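Local structure of acyl-coenzyme A oxidase 3 (Yarrowia lipolytica, 5YS9) at residues 60-65 and 105-110; 329-334 and 654-659; 502-505 and 509-512. The protein oxidises acyl-CoA substrates of different chain lengths to trans-2-enoyl-CoA with FAD as cofactor, reducing oxygen to hydrogen peroxide in peroxisomal fatty acid beta-oxidation. All coordinates share one frame; numbering follows the deposited sequence.

Contact 1: residues 60-65 and 105-110; sequences TELERD and LLRSQL
Arg107 meets Glu61 with the end of its guanidinium, so that NH1 and NH2 both give a hydrogen to a single carboxylate oxygen, OE1, instead of spreading over the two oxygens. The pair illustrates how a bridge can be two-pronged on one side and single-pointed on the other. Arg107 NH2 is 2.8 Å from Glu61 OE1 and reaches it on the syn side, while Arg107 NH1 comes to the same oxygen from the anti side at 3.0 Å; neither bond is straight. The two chains cross at about a right angle, yet their flat ends lie only 22° from coplanar. Arg107 gets there by running CG anti to its own nitrogen (chi1 -168°) and bending at chi3, which carries the guanidinium across to the other helix, where the CB of Glu61 also borders its edge. NE makes a second salt bridge, to Asp99, and two carboxylates would be expected to favour the charged form of the arginine.

Beside this polar part, Leu62 supplies the apolar one. Its CD1 packs 3.8 Å from CB of Leu110, the two leucines running crosswise, and its CD2 rests 4.0 Å from CG of Arg107, so the aliphatic stem of the arginine serves as hydrophobic surface. This largely buried meeting joins helix 49-63 to helix 101-111 in the N-terminal helical region. Leu110 also reaches Phe315 of helix 300-330, while Leu62 touches Phe643 of helix 641-644.

Contact 2: residues 329-334 and 654-659; sequences CVRRQF and DVYKHY. With FAD (flavin-adenine dinucleotide), chain D.
Arg331 joins Tyr656 to the FAD diphosphate in the cofactor site of the acyl-CoA oxidase fold, where the all-helical C-terminal part of one subunit meets loops of the other. In the first shell, NE and NH2 of Arg331 both donate to FAD O2A, at 2.8 Å and 2.7 Å, and bring a positive charge to the adenosine-side phosphate. NH1 of Arg331 turns the other way, giving a hydrogen to Tyr656 OH at 3.2 Å, nearly straight at 160° and close to the guanidinium plane; the ring itself is tilted 52° from that plane. A bend at chi2 (75°) in the arginine chain helps direct its end toward the cofactor. Val330 CG2 meets Val655 CG2 at 3.6 Å, where helix 300-330 and helix 655-666 pack together.

Further out, Leu165 of the second subunit takes another NH1 bond through its backbone oxygen. Gln333 also lines the FAD pocket, its amide held there by bonds across the interface: OE1 accepts from the backbone of Gly168 and Asn170 of that subunit, and NE2 donates to its Gly166 O as well as to Arg332 O. Finally, a water that accepts from Arg332 N at 2.9 Å lies 3.0 Å from Tyr656 OH.

Contact 3: residues 502-505 and 509-512; sequences RDLK and VLIE
Arg502 and Glu512 form the charged part of this contact, a salt bridge in which a single nitrogen, NH1, faces the open end of the carboxylate. Arg502 NH1 lies 2.7 Å from Glu512 OE2 and 2.8 Å from Glu512 OE1, nearly midway between the two oxygens. The N-H...OE2 angle of 119° makes the hydrogen bond weak, and the attraction is probably more electrostatic than directional. The guanidinium and carboxylate planes are 29° apart, although the chains cross at about a right angle. Glu512 is extended, whereas Arg502 is bent at both chi2 and chi3, which curls it over Val509 to reach the glutamate one helical turn further along. Its NH2 is held elsewhere, by the backbone oxygen of Thr498.

The apolar contact lies farther along, past Val509. Leu504 and Leu510 meet through their CD2 methyls, 3.8 Å apart, in chains that run crosswise. Leu510 continues to Leu591 and Ile594 of helix 579-596, and Leu504 to Leu618 of helix 609-628.

A third kind of contact sets carbonyl oxygens against aliphatic carbon. Asp503 O comes to 3.5 Å from Val509 CB, and Leu504 O to 3.3 Å from Leu510 CD2. The loop thus folds back on the first turn or so of helix 507-534, in the C-terminal helical part of the acyl-CoA oxidase fold. Within the loop, Asp503 OD1 accepts a weak bond from Lys505 N at 3.2 Å, an Asx turn just ahead of the helix.

The division of labour follows from the setting: buried Leu504, Leu510 and Val509 make close apolar and carbonyl contacts, while the partly exposed ion pair, with its weak hydrogen bond, probably contributes mainly through charge.

The three sites show how chemistry shifts with place. Contact 1 is buried nearest the centre of the chain and combines an ion pair with leucine packing between two helices of the N-terminal region. Contact 2, also buried but farther out, joins helix 300-330 to helix 655-666 and spends its arginine on the cofactor instead of a carboxylate, with the second subunit taking part. Contact 3 is local and only partly buried, folding a loop onto the helix that follows it. Contacts 1 and 2 share helix 300-330 as a neighbour or member, though their nearest atoms are about 14 Å apart; the nearest atoms of contacts 2 and 3 are about 24 Å apart.

Contact 1: residues 60-65 and 105-110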
loop_
_atom_site.group_PDB
_atom_site.type_symbol
_atom_site.label_atom_id
_atom_site.label_comp_id
_atom_site.label_asym_id
_atom_site.label_seq_id
_atom_site.Cartn_x
_atom_site.Cartn_y
_atom_site.Cartn_z
ATOM N N THR A 60 29.296 0.161 7.626
ATOM C CA THR A 60 30.436 0.243 6.728
ATOM C C THR A 60 30.944 -1.119 6.250
ATOM O O THR A 60 31.391 -1.246 5.137
ATOM C CB THR A 60 31.527 1.266 7.155
ATOM O OG1 THR A 60 32.816 0.665 7.118
ATOM C CG2 THR A 60 31.286 1.805 8.504
ATOM N N GLU A 61 30.866 -2.126 7.102
ATOM C CA GLU A 61 31.214 -3.486 6.725
ATOM C C GLU A 61 30.296 -4.051 5.658
ATOM O O GLU A 61 30.720 -4.771 4.783
ATOM C CB GLU A 61 31.208 -4.399 7.938
ATOM C CG GLU A 61 32.528 -4.459 8.668
ATOM C CD GLU A 61 32.399 -4.939 10.089
ATOM O OE1 GLU A 61 31.346 -5.466 10.449
ATOM O OE2 GLU A 61 33.360 -4.792 10.844
ATOM N N LEU A 62 29.019 -3.748 5.771
ATOM C CA LEU A 62 28.043 -4.186 4.798
ATOM C C LEU A 62 28.147 -3.511 3.447
ATOM O O LEU A 62 28.149 -4.147 2.413
ATOM C CB LEU A 62 26.640 -3.940 5.349
ATOM C CG LEU A 62 26.165 -4.761 6.540
ATOM C CD1 LEU A 62 25.034 -4.068 7.263
ATOM C CD2 LEU A 62 25.732 -6.133 6.099
ATOM N N GLU A 63 28.251 -2.200 3.479
ATOM C CA GLU A 63 28.240 -1.398 2.275
ATOM C C GLU A 63 29.455 -1.598 1.394
ATOM O O GLU A 63 29.383 -1.516 0.189
ATOM C CB GLU A 63 27.951 0.054 2.594
ATOM C CG GLU A 63 29.149 0.892 2.915
ATOM C CD GLU A 63 28.747 2.278 3.313
ATOM O OE1 GLU A 63 29.068 3.211 2.567
ATOM O OE2 GLU A 63 28.100 2.436 4.350
ATOM N N ARG A 64 30.583 -1.805 2.045
ATOM C CA ARG A 64 31.843 -2.030 1.386
ATOM C C ARG A 64 31.936 -3.382 0.711
ATOM O O ARG A 64 32.759 -3.574 -0.155
ATOM C CB ARG A 64 32.989 -1.821 2.359
ATOM C CG ARG A 64 33.311 -0.365 2.617
ATOM C CD ARG A 64 34.509 -0.241 3.522
ATOM N NE ARG A 64 34.961 1.126 3.685
ATOM C CZ ARG A 64 35.994 1.472 4.429
ATOM N NH1 ARG A 64 36.667 0.550 5.071
ATOM N NH2 ARG A 64 36.348 2.735 4.535
ATOM N N ASP A 65 31.111 -4.327 1.134
ATOM C CA ASP A 65 31.206 -5.677 0.624
ATOM C C ASP A 65 30.723 -5.773 -0.815
ATOM O O ASP A 65 29.579 -5.499 -1.122
ATOM C CB ASP A 65 30.380 -6.588 1.505
ATOM C CG ASP A 65 30.797 -8.013 1.417
ATOM O OD1 ASP A 65 31.131 -8.466 0.324
ATOM O OD2 ASP A 65 30.790 -8.688 2.446
ATOM N N LEU A 105 22.532 -9.849 15.360
ATOM C CA LEU A 105 21.153 -9.366 15.190
ATOM C C LEU A 105 21.094 -8.013 14.433
ATOM O O LEU A 105 20.282 -7.835 13.522
ATOM C CB LEU A 105 20.449 -9.237 16.545
ATOM C CG LEU A 105 18.983 -8.761 16.491
ATOM C CD1 LEU A 105 18.127 -9.771 15.720
ATOM C CD2 LEU A 105 18.406 -8.520 17.877
ATOM N N LEU A 106 21.989 -7.107 14.813
ATOM C CA LEU A 106 21.963 -5.746 14.379
ATOM C C LEU A 106 22.553 -5.666 12.964
ATOM O O LEU A 106 22.072 -4.893 12.152
ATOM C CB LEU A 106 22.702 -4.894 15.389
ATOM C CG LEU A 106 22.241 -3.505 15.823
ATOM C CD1 LEU A 106 20.743 -3.346 16.059
ATOM C CD2 LEU A 106 23.025 -3.141 17.095
ATOM N N ARG A 107 23.518 -6.519 12.652
ATOM C CA ARG A 107 23.993 -6.643 11.289
ATOM C C ARG A 107 22.919 -7.141 10.329
ATOM O O ARG A 107 22.788 -6.622 9.240
ATOM C CB ARG A 107 25.193 -7.571 11.215
ATOM C CG ARG A 107 25.915 -7.510 9.883
ATOM C CD ARG A 107 26.843 -8.686 9.674
ATOM N NE ARG A 107 27.997 -8.637 10.549
ATOM C CZ ARG A 107 29.011 -7.815 10.383
ATOM N NH1 ARG A 107 29.018 -6.972 9.375
ATOM N NH2 ARG A 107 30.014 -7.829 11.227
ATOM N N SER A 108 22.149 -8.140 10.734
ATOM C CA SER A 108 21.068 -8.608 9.904
ATOM C C SER A 108 19.896 -7.583 9.779
ATOM O O SER A 108 19.206 -7.578 8.783
ATOM C CB SER A 108 20.636 -10.027 10.290
ATOM O OG SER A 108 19.709 -10.011 11.325
ATOM N N GLN A 109 19.726 -6.678 10.724
ATOM C CA GLN A 109 18.651 -5.673 10.651
ATOM C C GLN A 109 19.068 -4.461 9.784
ATOM O O GLN A 109 18.294 -3.902 8.999
ATOM C CB GLN A 109 18.324 -5.137 12.048
ATOM C CG GLN A 109 17.504 -5.999 12.994
ATOM C CD GLN A 109 17.272 -5.274 14.340
ATOM O OE1 GLN A 109 18.240 -4.901 15.050
ATOM N NE2 GLN A 109 16.009 -5.052 14.684
ATOM N N LEU A 110 20.293 -4.025 9.987
ATOM C CA LEU A 110 20.892 -3.020 9.129
ATOM C C LEU A 110 20.861 -3.437 7.632
ATOM O O LEU A 110 20.582 -2.615 6.774
ATOM C CB LEU A 110 22.328 -2.719 9.571
ATOM C CG LEU A 110 22.465 -2.065 10.962
ATOM C CD1 LEU A 110 23.898 -2.206 11.427
ATOM C CD2 LEU A 110 22.030 -0.605 10.930
#

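Contact 2: residues 329-334 and 654-659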
loop_
_atom_site.group_PDB
_atom_site.type_symbol
_atom_site.label_atom_id
_atom_site.label_comp_id
_atom_site.label_asym_id
_atom_site.label_seq_id
_atom_site.Cartn_x
_atom_site.Cartn_y
_atom_site.Cartn_z
ATOM N N CYS A 329 12.931 19.148 -0.035
ATOM C CA CYS A 329 13.691 20.375 0.252
ATOM C C CYS A 329 14.189 21.050 -1.006
ATOM O O CYS A 329 14.487 22.260 -0.996
ATOM C CB CYS A 329 14.859 20.108 1.205
ATOM S SG CYS A 329 14.307 19.626 2.890
ATOM N N VAL A 330 14.284 20.265 -2.069
ATOM C CA VAL A 330 14.744 20.759 -3.345
ATOM C C VAL A 330 13.693 20.855 -4.438
ATOM O O VAL A 330 13.917 21.517 -5.422
ATOM C CB VAL A 330 15.945 19.951 -3.865
ATOM C CG1 VAL A 330 16.927 19.694 -2.750
ATOM C CG2 VAL A 330 15.509 18.656 -4.510
ATOM N N ARG A 331 12.549 20.211 -4.268
ATOM C CA ARG A 331 11.583 20.157 -5.352
ATOM C C ARG A 331 10.638 21.337 -5.356
ATOM O O ARG A 331 9.952 21.581 -4.401
ATOM C CB ARG A 331 10.797 18.858 -5.316
ATOM C CG ARG A 331 9.596 18.831 -6.244
ATOM C CD ARG A 331 9.976 18.668 -7.697
ATOM N NE ARG A 331 8.801 18.443 -8.516
ATOM C CZ ARG A 331 8.819 17.948 -9.741
ATOM N NH1 ARG A 331 9.956 17.628 -10.307
ATOM N NH2 ARG A 331 7.692 17.771 -10.392
ATOM N N ARG A 332 10.596 22.055 -6.462
ATOM C CA ARG A 332 9.747 23.213 -6.558
ATOM C C ARG A 332 8.605 22.920 -7.502
ATOM O O ARG A 332 8.821 22.488 -8.609
ATOM C CB ARG A 332 10.536 24.402 -7.091
ATOM C CG ARG A 332 11.557 24.994 -6.149
ATOM C CD ARG A 332 12.159 26.251 -6.754
ATOM N NE ARG A 332 13.284 26.778 -5.989
ATOM C CZ ARG A 332 13.184 27.725 -5.071
ATOM N NH1 ARG A 332 12.013 28.251 -4.788
ATOM N NH2 ARG A 332 14.256 28.136 -4.435
ATOM N N GLN A 333 7.385 23.108 -7.036
ATOM C CA GLN A 333 6.230 23.103 -7.905
ATOM C C GLN A 333 5.220 24.170 -7.506
ATOM O O GLN A 333 4.749 24.191 -6.390
ATOM C CB GLN A 333 5.594 21.718 -7.936
ATOM C CG GLN A 333 4.808 21.437 -9.194
ATOM C CD GLN A 333 5.648 20.918 -10.335
ATOM O OE1 GLN A 333 5.128 20.338 -11.268
ATOM N NE2 GLN A 333 6.940 21.119 -10.260
ATOM N N PHE A 334 4.907 25.064 -8.427
ATOM C CA PHE A 334 3.849 26.053 -8.264
ATOM C C PHE A 334 4.370 27.277 -7.537
ATOM O O PHE A 334 5.243 27.179 -6.692
ATOM C CB PHE A 334 2.655 25.478 -7.514
ATOM C CG PHE A 334 1.826 24.546 -8.323
ATOM C CD1 PHE A 334 1.095 25.005 -9.386
ATOM C CD2 PHE A 334 1.783 23.206 -8.021
ATOM C CE1 PHE A 334 0.336 24.146 -10.137
ATOM C CE2 PHE A 334 1.028 22.342 -8.769
ATOM C CZ PHE A 334 0.301 22.813 -9.830
ATOM N N ASP A 654 21.686 16.393 -5.033
ATOM C CA ASP A 654 21.677 16.631 -6.462
ATOM C C ASP A 654 20.704 15.682 -7.149
ATOM O O ASP A 654 21.087 14.822 -7.899
ATOM C CB ASP A 654 23.078 16.418 -7.004
ATOM C CG ASP A 654 23.447 17.397 -8.071
ATOM O OD1 ASP A 654 22.565 18.062 -8.609
ATOM O OD2 ASP A 654 24.632 17.487 -8.390
ATOM N N VAL A 655 19.429 15.902 -6.902
ATOM C CA VAL A 655 18.379 14.942 -7.146
ATOM C C VAL A 655 18.234 14.530 -8.622
ATOM O O VAL A 655 18.238 13.363 -8.940
ATOM C CB VAL A 655 17.070 15.562 -6.584
ATOM C CG1 VAL A 655 15.798 15.090 -7.262
ATOM C CG2 VAL A 655 16.986 15.375 -5.092
ATOM N N TYR A 656 18.201 15.502 -9.509
ATOM C CA TYR A 656 18.084 15.288 -10.944
ATOM C C TYR A 656 19.342 14.748 -11.603
ATOM O O TYR A 656 19.266 13.903 -12.472
ATOM C CB TYR A 656 17.641 16.583 -11.610
ATOM C CG TYR A 656 16.363 17.092 -11.004
ATOM C CD1 TYR A 656 15.224 16.273 -10.926
ATOM C CD2 TYR A 656 16.279 18.384 -10.495
ATOM C CE1 TYR A 656 14.039 16.742 -10.375
ATOM C CE2 TYR A 656 15.097 18.866 -9.932
ATOM C CZ TYR A 656 13.985 18.053 -9.863
ATOM O OH TYR A 656 12.841 18.544 -9.302
ATOM N N LYS A 657 20.500 15.194 -11.169
ATOM C CA LYS A 657 21.748 14.700 -11.730
ATOM C C LYS A 657 21.927 13.202 -11.432
ATOM O O LYS A 657 22.251 12.442 -12.320
ATOM C CB LYS A 657 22.902 15.505 -11.183
ATOM C CG LYS A 657 24.240 15.228 -11.833
ATOM C CD LYS A 657 25.261 16.267 -11.398
ATOM C CE LYS A 657 26.161 16.678 -12.550
ATOM N NZ LYS A 657 27.223 17.580 -12.037
ATOM N N HIS A 658 21.717 12.769 -10.196
ATOM C CA HIS A 658 21.929 11.355 -9.863
ATOM C C HIS A 658 20.876 10.411 -10.502
ATOM O O HIS A 658 21.226 9.378 -11.027
ATOM C CB HIS A 658 21.935 11.138 -8.355
ATOM C CG HIS A 658 23.039 11.858 -7.658
ATOM N ND1 HIS A 658 24.372 11.600 -7.912
ATOM C CD2 HIS A 658 23.008 12.828 -6.707
ATOM C CE1 HIS A 658 25.112 12.419 -7.177
ATOM N NE2 HIS A 658 24.308 13.159 -6.428
ATOM N N TYR A 659 19.610 10.806 -10.419
ATOM C CA TYR A 659 18.468 10.161 -11.062
ATOM C C TYR A 659 18.667 9.980 -12.551
ATOM O O TYR A 659 18.548 8.863 -13.059
ATOM C CB TYR A 659 17.243 11.060 -10.847
ATOM C CG TYR A 659 15.884 10.528 -11.191
ATOM C CD1 TYR A 659 15.582 9.187 -11.136
ATOM C CD2 TYR A 659 14.866 11.398 -11.445
ATOM C CE1 TYR A 659 14.315 8.730 -11.407
ATOM C CE2 TYR A 659 13.585 10.950 -11.710
ATOM C CZ TYR A 659 13.302 9.619 -11.673
ATOM O OH TYR A 659 12.014 9.158 -11.925
HETATM P PA FAD D . 4.784 17.172 -8.586
HETATM O O1A FAD D . 3.725 17.843 -9.374
HETATM O O2A FAD D . 6.060 17.858 -8.289
HETATM O O5B FAD D . 4.254 16.710 -7.176
HETATM C C5B FAD D . 5.160 15.971 -6.371
HETATM C C4B FAD D . 4.632 15.941 -4.962
HETATM O O4B FAD D . 4.556 17.274 -4.476
HETATM C C3B FAD D . 3.228 15.393 -4.994
HETATM O O3B FAD D . 3.042 14.476 -3.934
HETATM C C2B FAD D . 2.350 16.578 -4.739
HETATM O O2B FAD D . 1.217 16.183 -3.975
HETATM C C1B FAD D . 3.251 17.543 -4.004
HETATM N N9A FAD D . 2.812 18.870 -4.435
HETATM C C8A FAD D . 3.046 19.419 -5.630
HETATM N N7A FAD D . 2.472 20.633 -5.705
HETATM C C5A FAD D . 1.846 20.868 -4.547
HETATM C C6A FAD D . 1.041 21.957 -3.967
HETATM N N6A FAD D . 0.778 23.084 -4.651
HETATM N N1A FAD D . 0.579 21.786 -2.723
HETATM C C2A FAD D . 0.832 20.674 -2.027
HETATM N N3A FAD D . 1.549 19.647 -2.483
HETATM C C4A FAD D . 2.068 19.691 -3.716
HETATM N N1 FAD D . 3.247 12.218 -18.474
HETATM C C2 FAD D . 3.029 12.397 -19.784
HETATM O O2 FAD D . 2.972 13.542 -20.213
HETATM N N3 FAD D . 2.856 11.396 -20.635
HETATM C C4 FAD D . 2.894 10.141 -20.248
HETATM O O4 FAD D . 2.735 9.243 -21.061
HETATM C C4X FAD D . 3.131 9.847 -18.833
HETATM N N5 FAD D . 3.178 8.595 -18.377
HETATM C C5X FAD D . 3.408 8.354 -17.084
HETATM C C6 FAD D . 3.472 7.045 -16.660
HETATM C C7 FAD D . 3.710 6.771 -15.338
HETATM C C7M FAD D . 3.765 5.350 -14.878
HETATM C C8 FAD D . 3.902 7.882 -14.385
HETATM C C8M FAD D . 4.160 7.595 -12.942
HETATM C C9 FAD D . 3.833 9.189 -14.807
HETATM C C9A FAD D . 3.600 9.470 -16.132
HETATM N N10 FAD D . 3.532 10.797 -16.584
HETATM C C10 FAD D . 3.310 10.997 -17.941
HETATM C "C1'" FAD D . 3.726 11.946 -15.698
HETATM C "C2'" FAD D . 2.643 12.134 -14.634
HETATM O "O2'" FAD D . 1.507 12.779 -15.196
HETATM C "C3'" FAD D . 3.184 12.951 -13.459
HETATM O "O3'" FAD D . 3.913 12.073 -12.628
HETATM C "C4'" FAD D . 2.129 13.615 -12.587
HETATM O "O4'" FAD D . 1.094 14.108 -13.424
HETATM C "C5'" FAD D . 2.666 14.822 -11.834
HETATM O "O5'" FAD D . 3.442 14.522 -10.685
HETATM P P FAD D . 4.917 15.111 -10.549
HETATM O O1P FAD D . 5.899 14.005 -10.596
HETATM O O2P FAD D . 5.048 16.220 -11.515
HETATM O O3P FAD D . 5.041 15.674 -9.073
HETATM O O HOH W 1 12.461 21.400 -8.553
#

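Contact 3: residues 502-505 and 509-512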
loop_
_atom_site.group_PDB
_atom_site.type_symbol
_atom_site.label_atom_id
_atom_site.label_comp_id
_atom_site.label_asym_id
_atom_site.label_seq_id
_atom_site.Cartn_x
_atom_site.Cartn_y
_atom_site.Cartn_z
ATOM N N ARG A 502 -5.853 23.881 30.516
ATOM C CA ARG A 502 -4.453 23.547 30.630
ATOM C C ARG A 502 -3.742 23.731 29.306
ATOM O O ARG A 502 -4.361 23.883 28.266
ATOM C CB ARG A 502 -4.267 22.115 31.114
ATOM C CG ARG A 502 -5.167 21.711 32.258
ATOM C CD ARG A 502 -4.370 21.105 33.391
ATOM N NE ARG A 502 -4.319 19.645 33.364
ATOM C CZ ARG A 502 -5.308 18.845 32.986
ATOM N NH1 ARG A 502 -5.134 17.542 33.014
ATOM N NH2 ARG A 502 -6.463 19.332 32.583
ATOM N N ASP A 503 -2.427 23.759 29.371
ATOM C CA ASP A 503 -1.595 23.889 28.190
ATOM C C ASP A 503 -1.456 22.606 27.373
ATOM O O ASP A 503 -1.009 21.584 27.861
ATOM C CB ASP A 503 -0.208 24.360 28.609
ATOM C CG ASP A 503 0.603 24.876 27.459
ATOM O OD1 ASP A 503 0.031 25.174 26.409
ATOM O OD2 ASP A 503 1.821 24.989 27.608
ATOM N N LEU A 504 -1.803 22.715 26.103
ATOM C CA LEU A 504 -1.678 21.659 25.127
ATOM C C LEU A 504 -0.253 21.498 24.608
ATOM O O LEU A 504 0.004 20.583 23.827
ATOM C CB LEU A 504 -2.665 21.882 23.975
ATOM C CG LEU A 504 -4.092 21.532 24.383
ATOM C CD1 LEU A 504 -5.121 22.084 23.414
ATOM C CD2 LEU A 504 -4.257 20.011 24.534
ATOM N N LYS A 505 0.671 22.351 25.042
ATOM C CA LYS A 505 2.081 22.187 24.736
ATOM C C LYS A 505 2.806 21.398 25.820
ATOM O O LYS A 505 3.978 21.042 25.660
ATOM C CB LYS A 505 2.742 23.549 24.521
ATOM C CG LYS A 505 2.201 24.340 23.327
ATOM C CD LYS A 505 2.633 25.817 23.338
ATOM C CE LYS A 505 1.635 26.751 24.043
ATOM N NZ LYS A 505 1.306 27.944 23.200
ATOM N N VAL A 509 0.198 16.802 29.988
ATOM C CA VAL A 509 -1.228 16.968 29.740
ATOM C C VAL A 509 -1.657 16.021 28.618
ATOM O O VAL A 509 -2.609 15.226 28.757
ATOM C CB VAL A 509 -1.521 18.439 29.397
ATOM C CG1 VAL A 509 -2.968 18.633 28.982
ATOM C CG2 VAL A 509 -1.150 19.329 30.598
ATOM N N LEU A 510 -0.915 16.110 27.518
ATOM C CA LEU A 510 -1.095 15.247 26.360
ATOM C C LEU A 510 -0.940 13.755 26.754
ATOM O O LEU A 510 -1.689 12.899 26.261
ATOM C CB LEU A 510 -0.110 15.634 25.251
ATOM C CG LEU A 510 -0.034 17.089 24.745
ATOM C CD1 LEU A 510 1.082 17.206 23.717
ATOM C CD2 LEU A 510 -1.352 17.587 24.171
ATOM N N ILE A 511 -0.021 13.438 27.673
ATOM C CA ILE A 511 0.026 12.057 28.193
ATOM C C ILE A 511 -1.297 11.663 28.891
ATOM O O ILE A 511 -1.892 10.598 28.611
ATOM C CB ILE A 511 1.232 11.837 29.101
ATOM C CG1 ILE A 511 2.508 11.768 28.234
ATOM C CG2 ILE A 511 1.080 10.542 29.909
ATOM C CD1 ILE A 511 3.813 11.887 29.000
ATOM N N GLU A 512 -1.770 12.554 29.750
ATOM C CA GLU A 512 -2.983 12.301 30.507
ATOM C C GLU A 512 -4.160 12.095 29.543
ATOM O O GLU A 512 -4.994 11.212 29.734
ATOM C CB GLU A 512 -3.240 13.450 31.486
ATOM C CG GLU A 512 -4.292 13.167 32.550
ATOM C CD GLU A 512 -4.871 14.455 33.104
ATOM O OE1 GLU A 512 -5.999 14.844 32.754
ATOM O OE2 GLU A 512 -4.166 15.128 33.865
#